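Side-chain contacts in Thiol:disulfide interchange protein DsbL (PDB 3C7M), which forms disulfide bonds in other proteins by passing on its own disulfide, working with DsbI to make an essential one in the periplasmic enzyme AssT: residues 8-13 against 165-170; 21-26 against 99-104; 72-77 against 128-133. One frame throughout, in Å; residues are numbered along the deposited sequence.

Contact 1 of 3, residues 8-13 against 165-170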
loop_
_atom_site.group_PDB
_atom_site.type_symbol
_atom_site.label_atom_id
_atom_site.label_comp_id
_atom_site.label_asym_id
_atom_site.label_seq_id
_atom_site.Cartn_x
_atom_site.Cartn_y
_atom_site.Cartn_z
ATOM N N MET A 8 -11.580 -6.363 -13.438
ATOM C CA MET A 8 -11.800 -5.553 -14.635
ATOM C C MET A 8 -10.449 -5.132 -15.212
ATOM O O MET A 8 -9.409 -5.257 -14.549
ATOM C CB MET A 8 -12.710 -4.353 -14.340
ATOM C CG MET A 8 -12.213 -3.387 -13.265
ATOM S SD MET A 8 -11.013 -2.166 -13.841
ATOM C CE MET A 8 -12.004 -1.152 -14.943
ATOM N N VAL A 9 -10.463 -4.663 -16.453
ATOM C CA VAL A 9 -9.253 -4.209 -17.119
ATOM C C VAL A 9 -9.222 -2.685 -17.092
ATOM O O VAL A 9 -10.144 -2.026 -17.579
ATOM C CB VAL A 9 -9.167 -4.709 -18.586
ATOM C CG1 VAL A 9 -7.858 -4.271 -19.224
ATOM C CG2 VAL A 9 -9.301 -6.234 -18.642
ATOM N N LEU A 10 -8.159 -2.134 -16.506
ATOM C CA LEU A 10 -7.971 -0.688 -16.446
ATOM C C LEU A 10 -7.809 -0.125 -17.850
ATOM O O LEU A 10 -6.997 -0.621 -18.637
ATOM C CB LEU A 10 -6.734 -0.327 -15.613
ATOM C CG LEU A 10 -6.749 -0.648 -14.112
ATOM C CD1 LEU A 10 -5.383 -0.392 -13.501
ATOM C CD2 LEU A 10 -7.811 0.154 -13.389
ATOM N N GLU A 11 -8.576 0.913 -18.173
ATOM C CA GLU A 11 -8.435 1.546 -19.484
ATOM C C GLU A 11 -7.119 2.317 -19.555
ATOM O O GLU A 11 -6.484 2.383 -20.611
ATOM C CB GLU A 11 -9.635 2.443 -19.811
ATOM C CG GLU A 11 -9.677 2.945 -21.266
ATOM C CD GLU A 11 -9.785 1.826 -22.297
ATOM O OE1 GLU A 11 -10.349 0.756 -21.980
ATOM O OE2 GLU A 11 -9.301 2.020 -23.431
ATOM N N LYS A 12 -6.707 2.888 -18.424
ATOM C CA LYS A 12 -5.389 3.503 -18.328
ATOM C C LYS A 12 -4.568 2.709 -17.307
ATOM O O LYS A 12 -4.711 2.905 -16.099
ATOM C CB LYS A 12 -5.487 4.981 -17.936
ATOM C CG LYS A 12 -4.143 5.711 -17.941
ATOM C CD LYS A 12 -4.233 7.101 -17.331
ATOM C CE LYS A 12 -2.845 7.707 -17.157
ATOM N NZ LYS A 12 -2.879 9.038 -16.479
ATOM N N PRO A 13 -3.741 1.778 -17.793
ATOM C CA PRO A 13 -2.915 0.981 -16.891
ATOM C C PRO A 13 -1.927 1.815 -16.084
ATOM O O PRO A 13 -1.621 2.955 -16.439
ATOM C CB PRO A 13 -2.150 0.059 -17.847
ATOM C CG PRO A 13 -3.018 -0.029 -19.061
ATOM C CD PRO A 13 -3.569 1.359 -19.198
ATOM N N ALA A 165 -7.254 -1.481 -3.674
ATOM C CA ALA A 165 -7.308 -1.825 -5.088
ATOM C C ALA A 165 -6.076 -2.672 -5.413
ATOM O O ALA A 165 -4.946 -2.164 -5.485
ATOM C CB ALA A 165 -7.369 -0.561 -5.938
ATOM N N TYR A 166 -6.301 -3.975 -5.581
ATOM C CA TYR A 166 -5.231 -4.900 -5.948
ATOM C C TYR A 166 -5.167 -5.024 -7.458
ATOM O O TYR A 166 -6.150 -5.416 -8.096
ATOM C CB TYR A 166 -5.455 -6.276 -5.332
ATOM C CG TYR A 166 -5.450 -6.304 -3.823
ATOM C CD1 TYR A 166 -6.629 -6.116 -3.104
ATOM C CD2 TYR A 166 -4.274 -6.564 -3.109
ATOM C CE1 TYR A 166 -6.642 -6.172 -1.707
ATOM C CE2 TYR A 166 -4.282 -6.626 -1.708
ATOM C CZ TYR A 166 -5.471 -6.429 -1.020
ATOM O OH TYR A 166 -5.514 -6.469 0.361
ATOM N N VAL A 167 -4.010 -4.678 -8.008
ATOM C CA VAL A 167 -3.798 -4.618 -9.451
ATOM C C VAL A 167 -2.659 -5.553 -9.863
ATOM O O VAL A 167 -1.574 -5.522 -9.283
ATOM C CB VAL A 167 -3.472 -3.170 -9.901
ATOM C CG1 VAL A 167 -3.236 -3.113 -11.411
ATOM C CG2 VAL A 167 -4.600 -2.203 -9.504
ATOM N N VAL A 168 -2.914 -6.384 -10.868
ATOM C CA VAL A 168 -1.903 -7.300 -11.378
ATOM C C VAL A 168 -1.308 -6.751 -12.662
ATOM O O VAL A 168 -2.042 -6.439 -13.611
ATOM C CB VAL A 168 -2.501 -8.708 -11.642
ATOM C CG1 VAL A 168 -1.430 -9.671 -12.131
ATOM C CG2 VAL A 168 -3.157 -9.252 -10.380
ATOM N N ASN A 169 0.019 -6.624 -12.663
ATOM C CA ASN A 169 0.800 -6.167 -13.822
ATOM C C ASN A 169 0.373 -4.818 -14.384
ATOM O O ASN A 169 0.494 -4.557 -15.589
ATOM C CB ASN A 169 0.843 -7.255 -14.902
ATOM C CG ASN A 169 1.619 -8.463 -14.450
ATOM O OD1 ASN A 169 2.387 -8.392 -13.488
ATOM N ND2 ASN A 169 1.430 -9.582 -15.137
ATOM N N GLY A 170 -0.121 -3.965 -13.491
ATOM C CA GLY A 170 -0.585 -2.626 -13.845
ATOM C C GLY A 170 -1.872 -2.563 -14.648
ATOM O O GLY A 170 -2.335 -1.480 -14.967
#
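An apolar contact between Leu10 and Val167, extended by Pro13 lying against the backbone of Gly170, joins the chain after edge strand 7-9 to strand 165-168 and the turn that follows it in this thioredoxin fold. Strand 165-168 belongs to an antiparallel hairpin with strand 172-174, and the latter separates it from strand 7-9. The two segments are therefore not paired strands: the 8-13 chain, bonded through its backbone at Met8 and Leu10 to Leu173 and Lys171, turns back past strand 172-174 to reach Val167 and the turn at Gly170.

Leu10 does the reaching. Its CG lies anti to the carbonyl carbon (chi1 -66°), which carries the branch toward the hairpin, where CD1 comes to 4.0 Å from Val167 CG1. The two side chains cross at about a right angle, so one methyl from each makes the apolar touch. Ile160 of helix 154-161 and Leu173 also press on Leu10, while Val157 of that helix covers Val167; both residues are buried, whereas Pro13 is exposed.

The turn supplies the other half. Asn169 and Gly170 both have positive phi (55° and 71°), and this conformation brings the Gly170 carbonyl to the crossing chain. Leu10 and Pro13 both approach that oxygen. Leu10 CD1 stands 3.6 Å from Gly170 O. From a direction nearly perpendicular to this the proline ring approaches, with Pro13 CA at 3.2 Å and Pro13 CB at 3.3 Å from Gly170 O.

Contact 2 of 3, residues 21-26 against 99-104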
loop_
_atom_site.group_PDB
_atom_site.type_symbol
_atom_site.label_atom_id
_atom_site.label_comp_id
_atom_site.label_asym_id
_atom_site.label_seq_id
_atom_site.Cartn_x
_atom_site.Cartn_y
_atom_site.Cartn_z
ATOM N N LEU A 21 2.250 -7.033 -8.092
ATOM C CA LEU A 21 0.951 -6.976 -7.468
ATOM C C LEU A 21 0.942 -5.660 -6.722
ATOM O O LEU A 21 1.567 -5.529 -5.671
ATOM C CB LEU A 21 0.745 -8.149 -6.509
ATOM C CG LEU A 21 -0.544 -8.109 -5.692
ATOM C CD1 LEU A 21 -1.766 -8.242 -6.606
ATOM C CD2 LEU A 21 -0.539 -9.206 -4.632
ATOM N N ILE A 22 0.264 -4.676 -7.301
ATOM C CA ILE A 22 0.160 -3.362 -6.685
ATOM C C ILE A 22 -1.068 -3.361 -5.794
ATOM O O ILE A 22 -2.123 -3.876 -6.173
ATOM C CB ILE A 22 0.085 -2.241 -7.757
ATOM C CG1 ILE A 22 1.466 -2.048 -8.396
ATOM C CG2 ILE A 22 -0.446 -0.928 -7.158
ATOM C CD1 ILE A 22 1.487 -1.127 -9.612
ATOM N N LYS A 23 -0.919 -2.829 -4.582
ATOM C CA LYS A 23 -2.071 -2.629 -3.719
ATOM C C LYS A 23 -2.210 -1.148 -3.420
ATOM O O LYS A 23 -1.404 -0.580 -2.673
ATOM C CB LYS A 23 -1.966 -3.424 -2.417
ATOM C CG LYS A 23 -3.207 -3.264 -1.541
ATOM C CD LYS A 23 -2.956 -3.644 -0.101
ATOM C CE LYS A 23 -1.937 -2.691 0.506
ATOM N NZ LYS A 23 -2.169 -2.507 1.956
ATOM N N VAL A 24 -3.215 -0.525 -4.024
ATOM C CA VAL A 24 -3.527 0.865 -3.706
ATOM C C VAL A 24 -4.280 0.875 -2.383
ATOM O O VAL A 24 -5.269 0.162 -2.214
ATOM C CB VAL A 24 -4.345 1.559 -4.815
ATOM C CG1 VAL A 24 -4.540 3.038 -4.469
ATOM C CG2 VAL A 24 -3.630 1.413 -6.162
ATOM N N PHE A 25 -3.798 1.658 -1.424
ATOM C CA PHE A 25 -4.428 1.677 -0.106
ATOM C C PHE A 25 -4.320 3.049 0.529
ATOM O O PHE A 25 -3.600 3.916 0.035
ATOM C CB PHE A 25 -3.814 0.606 0.812
ATOM C CG PHE A 25 -2.484 0.998 1.398
ATOM C CD1 PHE A 25 -1.347 1.126 0.584
ATOM C CD2 PHE A 25 -2.368 1.270 2.757
ATOM C CE1 PHE A 25 -0.118 1.512 1.127
ATOM C CE2 PHE A 25 -1.140 1.653 3.296
ATOM C CZ PHE A 25 -0.022 1.768 2.479
ATOM N N SER A 26 -5.064 3.231 1.616
ATOM C CA SER A 26 -4.956 4.435 2.448
ATOM C C SER A 26 -4.957 4.035 3.906
ATOM O O SER A 26 -5.719 3.154 4.307
ATOM C CB SER A 26 -6.144 5.366 2.201
ATOM O OG SER A 26 -6.232 6.359 3.217
ATOM N N ALA A 99 0.929 0.725 12.819
ATOM C CA ALA A 99 0.807 1.761 13.843
ATOM C C ALA A 99 -0.252 2.784 13.437
ATOM O O ALA A 99 -1.062 3.206 14.271
ATOM C CB ALA A 99 2.141 2.438 14.089
ATOM N N TYR A 100 -0.249 3.183 12.163
ATOM C CA TYR A 100 -1.261 4.122 11.681
ATOM C C TYR A 100 -2.649 3.513 11.663
ATOM O O TYR A 100 -3.609 4.168 12.044
ATOM C CB TYR A 100 -0.910 4.681 10.295
ATOM C CG TYR A 100 0.197 5.704 10.343
ATOM C CD1 TYR A 100 0.120 6.806 11.194
ATOM C CD2 TYR A 100 1.318 5.576 9.532
ATOM C CE1 TYR A 100 1.147 7.755 11.240
ATOM C CE2 TYR A 100 2.341 6.509 9.567
ATOM C CZ TYR A 100 2.250 7.603 10.422
ATOM O OH TYR A 100 3.279 8.525 10.451
ATOM N N TYR A 101 -2.761 2.267 11.215
ATOM C CA TYR A 101 -4.060 1.618 11.224
ATOM C C TYR A 101 -4.607 1.538 12.655
ATOM O O TYR A 101 -5.772 1.862 12.888
ATOM C CB TYR A 101 -3.956 0.206 10.657
ATOM C CG TYR A 101 -3.922 0.047 9.150
ATOM C CD1 TYR A 101 -4.652 0.888 8.294
ATOM C CD2 TYR A 101 -3.206 -1.004 8.588
ATOM C CE1 TYR A 101 -4.632 0.687 6.903
ATOM C CE2 TYR A 101 -3.180 -1.211 7.223
ATOM C CZ TYR A 101 -3.895 -0.368 6.385
ATOM O OH TYR A 101 -3.872 -0.590 5.022
ATOM N N ALA A 102 -3.766 1.120 13.602
ATOM C CA ALA A 102 -4.202 1.005 15.001
ATOM C C ALA A 102 -4.592 2.365 15.570
ATOM O O ALA A 102 -5.637 2.502 16.211
ATOM C CB ALA A 102 -3.137 0.341 15.861
ATOM N N ALA A 103 -3.762 3.376 15.326
ATOM C CA ALA A 103 -4.041 4.715 15.845
ATOM C C ALA A 103 -5.350 5.263 15.284
ATOM O O ALA A 103 -6.217 5.690 16.037
ATOM C CB ALA A 103 -2.874 5.668 15.553
ATOM N N TYR A 104 -5.490 5.243 13.963
ATOM C CA TYR A 104 -6.650 5.826 13.305
ATOM C C TYR A 104 -7.945 5.048 13.570
ATOM O O TYR A 104 -8.954 5.645 13.931
ATOM C CB TYR A 104 -6.392 5.966 11.795
ATOM C CG TYR A 104 -7.512 6.650 11.051
ATOM C CD1 TYR A 104 -8.619 5.925 10.622
ATOM C CD2 TYR A 104 -7.470 8.010 10.780
ATOM C CE1 TYR A 104 -9.665 6.536 9.940
ATOM C CE2 TYR A 104 -8.511 8.642 10.098
ATOM C CZ TYR A 104 -9.605 7.895 9.682
ATOM O OH TYR A 104 -10.648 8.496 9.004
#
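An interior strand of the thioredoxin-fold sheet meets the helical insertion typical of DsbA-like proteins through Tyr101, whose ring reaches from helix 92-106 toward Lys23, Phe25 and Ser26 just ahead of Cys29 and Cys32, the redox-active pair, reduced in this structure. The nearest CA atoms, those of Ser26 and Tyr101, are 9.3 Å apart, so the gap is spanned by side chains. With CG anti to its carbonyl carbon (chi1 -80°), Tyr101 directs its phenol at the strand.

The hydroxyl makes the closest approach: Tyr101 OH lies 3.3 Å from Phe25 CD2 and 3.9 Å from Phe25 CE2, meeting that side of the phenylalanine ring obliquely. Further along the chain, Ser26 O sits near the plane of the tyrosine ring, at its edge, 3.7 Å from Tyr101 CE1. Lys23 comes from the opposite direction, its chain bent near the end, and leaves NZ 4.0 Å from Tyr101 OH. Asp36 OD2 serves both groups, salt-bridged to Lys23 NZ and hydrogen-bonded to Tyr101 OH, and both Lys23 and Tyr101 are buried.

Tyr33 stacks on the Tyr101 ring, while Phe25 meets His57 edge-to-face and also packs on the ring of Phe72 from helix 65-81, the planes about 35° apart. Strand 20-25 itself runs between strands 165-168 and 52-57, with helix 92-106 facing its C-terminal end.

Contact 3 of 3, residues 72-77 against 128-133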
loop_
_atom_site.group_PDB
_atom_site.type_symbol
_atom_site.label_atom_id
_atom_site.label_comp_id
_atom_site.label_asym_id
_atom_site.label_seq_id
_atom_site.Cartn_x
_atom_site.Cartn_y
_atom_site.Cartn_z
ATOM N N PHE A 72 5.613 6.263 4.298
ATOM C CA PHE A 72 5.635 4.954 3.646
ATOM C C PHE A 72 6.659 4.873 2.518
ATOM O O PHE A 72 7.331 3.854 2.389
ATOM C CB PHE A 72 4.254 4.560 3.119
ATOM C CG PHE A 72 3.196 4.397 4.188
ATOM C CD1 PHE A 72 3.509 3.922 5.468
ATOM C CD2 PHE A 72 1.868 4.677 3.884
ATOM C CE1 PHE A 72 2.513 3.773 6.436
ATOM C CE2 PHE A 72 0.864 4.521 4.844
ATOM C CZ PHE A 72 1.181 4.061 6.114
ATOM N N ALA A 73 6.782 5.937 1.718
ATOM C CA ALA A 73 7.761 5.956 0.625
ATOM C C ALA A 73 9.177 5.846 1.176
ATOM O O ALA A 73 10.012 5.106 0.644
ATOM C CB ALA A 73 7.615 7.216 -0.232
ATOM N N VAL A 74 9.445 6.572 2.255
ATOM C CA VAL A 74 10.768 6.497 2.884
ATOM C C VAL A 74 11.034 5.077 3.384
ATOM O O VAL A 74 12.079 4.488 3.092
ATOM C CB VAL A 74 10.920 7.532 4.016
ATOM C CG1 VAL A 74 12.093 7.175 4.932
ATOM C CG2 VAL A 74 11.100 8.930 3.422
ATOM N N LEU A 75 10.070 4.506 4.100
ATOM C CA LEU A 75 10.315 3.224 4.756
ATOM C C LEU A 75 10.355 2.051 3.787
ATOM O O LEU A 75 11.149 1.134 3.976
ATOM C CB LEU A 75 9.319 2.986 5.895
ATOM C CG LEU A 75 9.378 4.042 7.009
ATOM C CD1 LEU A 75 8.266 3.829 8.012
ATOM C CD2 LEU A 75 10.750 4.091 7.711
ATOM N N ILE A 76 9.525 2.094 2.746
ATOM C CA ILE A 76 9.568 1.061 1.698
ATOM C C ILE A 76 10.918 1.063 0.999
ATOM O O ILE A 76 11.513 0.011 0.791
ATOM C CB ILE A 76 8.414 1.206 0.671
ATOM C CG1 ILE A 76 7.115 0.734 1.308
ATOM C CG2 ILE A 76 8.687 0.362 -0.585
ATOM C CD1 ILE A 76 5.870 1.128 0.532
ATOM N N ASN A 77 11.401 2.245 0.647
ATOM C CA ASN A 77 12.716 2.348 0.014
ATOM C C ASN A 77 13.853 1.859 0.906
ATOM O O ASN A 77 14.762 1.174 0.433
ATOM C CB ASN A 77 12.946 3.756 -0.522
ATOM C CG ASN A 77 12.302 3.955 -1.888
ATOM O OD1 ASN A 77 12.837 3.503 -2.910
ATOM N ND2 ASN A 77 11.138 4.604 -1.915
ATOM N N ALA A 128 8.361 2.630 13.662
ATOM C CA ALA A 128 9.352 2.079 12.750
ATOM C C ALA A 128 10.774 2.104 13.324
ATOM O O ALA A 128 11.671 1.441 12.796
ATOM C CB ALA A 128 9.300 2.807 11.427
ATOM N N GLY A 129 10.976 2.865 14.399
ATOM C CA GLY A 129 12.311 3.040 14.979
ATOM C C GLY A 129 13.208 3.967 14.173
ATOM O O GLY A 129 14.442 3.838 14.209
ATOM N N MET A 130 12.601 4.910 13.452
ATOM C CA MET A 130 13.349 5.877 12.659
ATOM C C MET A 130 13.267 7.251 13.303
ATOM O O MET A 130 12.197 7.662 13.773
ATOM C CB MET A 130 12.836 5.931 11.208
ATOM C CG MET A 130 13.549 6.979 10.345
ATOM S SD MET A 130 13.036 6.992 8.615
ATOM C CE MET A 130 14.090 5.731 7.921
ATOM N N SER A 131 14.397 7.952 13.330
ATOM C CA SER A 131 14.434 9.314 13.851
ATOM C C SER A 131 13.830 10.305 12.864
ATOM O O SER A 131 13.846 10.094 11.642
ATOM C CB SER A 131 15.870 9.739 14.209
ATOM O OG SER A 131 16.669 9.914 13.049
ATOM N N GLN A 132 13.297 11.395 13.406
ATOM C CA GLN A 132 12.799 12.499 12.594
ATOM C C GLN A 132 13.869 13.009 11.633
ATOM O O GLN A 132 13.600 13.211 10.452
ATOM C CB GLN A 132 12.305 13.638 13.486
ATOM C CG GLN A 132 11.623 14.772 12.723
ATOM C CD GLN A 132 10.310 14.360 12.077
ATOM O OE1 GLN A 132 9.588 13.505 12.593
ATOM N NE2 GLN A 132 9.988 14.979 10.947
ATOM N N ALA A 133 15.086 13.202 12.145
ATOM C CA ALA A 133 16.190 13.679 11.316
ATOM C C ALA A 133 16.463 12.738 10.139
ATOM O O ALA A 133 16.629 13.194 9.006
ATOM C CB ALA A 133 17.454 13.873 12.162
#
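Met130 pushes its thioether against Val74 and Leu75, and this small apolar cluster, completed by Ala128, is the tight part of the contact; the chain beyond it, from Ser131 to Ala133, turns away toward solvent. The methionine leaves its backbone extended, CG anti to the backbone N (chi1 177°), and bends only at the last torsion (chi3 -85°), which lays the sulfur and terminal methyl along the helix 65-81 surface. Two neighbouring residues of that helix receive them. Val74 CG1 is 3.8 Å from Met130 SD and 3.9 Å from Met130 CE, the side chains crossing at a slant. Leu75 and Met130 instead slide past each other in opposite directions, with Leu75 CD2 3.7 Å from Met130 CE and 3.8 Å from Met130 SD. The other leucine branch serves a different partner: Leu75 CD1 meets Ala128 CB at 3.7 Å.

What sets Ala128 and Met130 on the same side is a Schellman motif ending helix 117-128. Gly129, with phi at 75°, is its C-prime residue; Met130 N bonds to Leu125 O and Gly129 N to Asp126 O, so the chain turns out of the helix between two buried side chains while the glycine itself is exposed. These helices form part of the helical insertion characteristic of DsbA-like thioredoxin proteins. Phe93 and Ala96 of helix 92-106 pack on Leu75, and Phe135 of helix 132-139 touches both Val74 and Met130.

Toward solvent the chemistry becomes polar. Ser131 occupies the N-cap position of helix 132-139, its OG bonded to Asp134 N, and Gln132 NE2 bonds to Glu136 OE2.

Overall arrangement
Contacts 1 and 2 share the sheet: strands 165-168 and 20-25 are neighbours in it, with probable backbone hydrogen bonds from Val167 N to Ile22 O and from Val24 N to Ala165 O. Contact 2 is the most central and combines aromatic rings with a lysine and a tyrosine hydroxyl that share Asp36. All touching residues of contacts 2 and 3 are buried; contact 1 is mostly buried but includes exposed Pro13 and a backbone carbonyl. Contact 3 joins helix 65-81 to the end of helix 117-128 and the turn after it, through apolar side chains. Phe72 links contacts 2 and 3 by packing on Phe25 and Tyr100; contacts 1 and 3 do not touch.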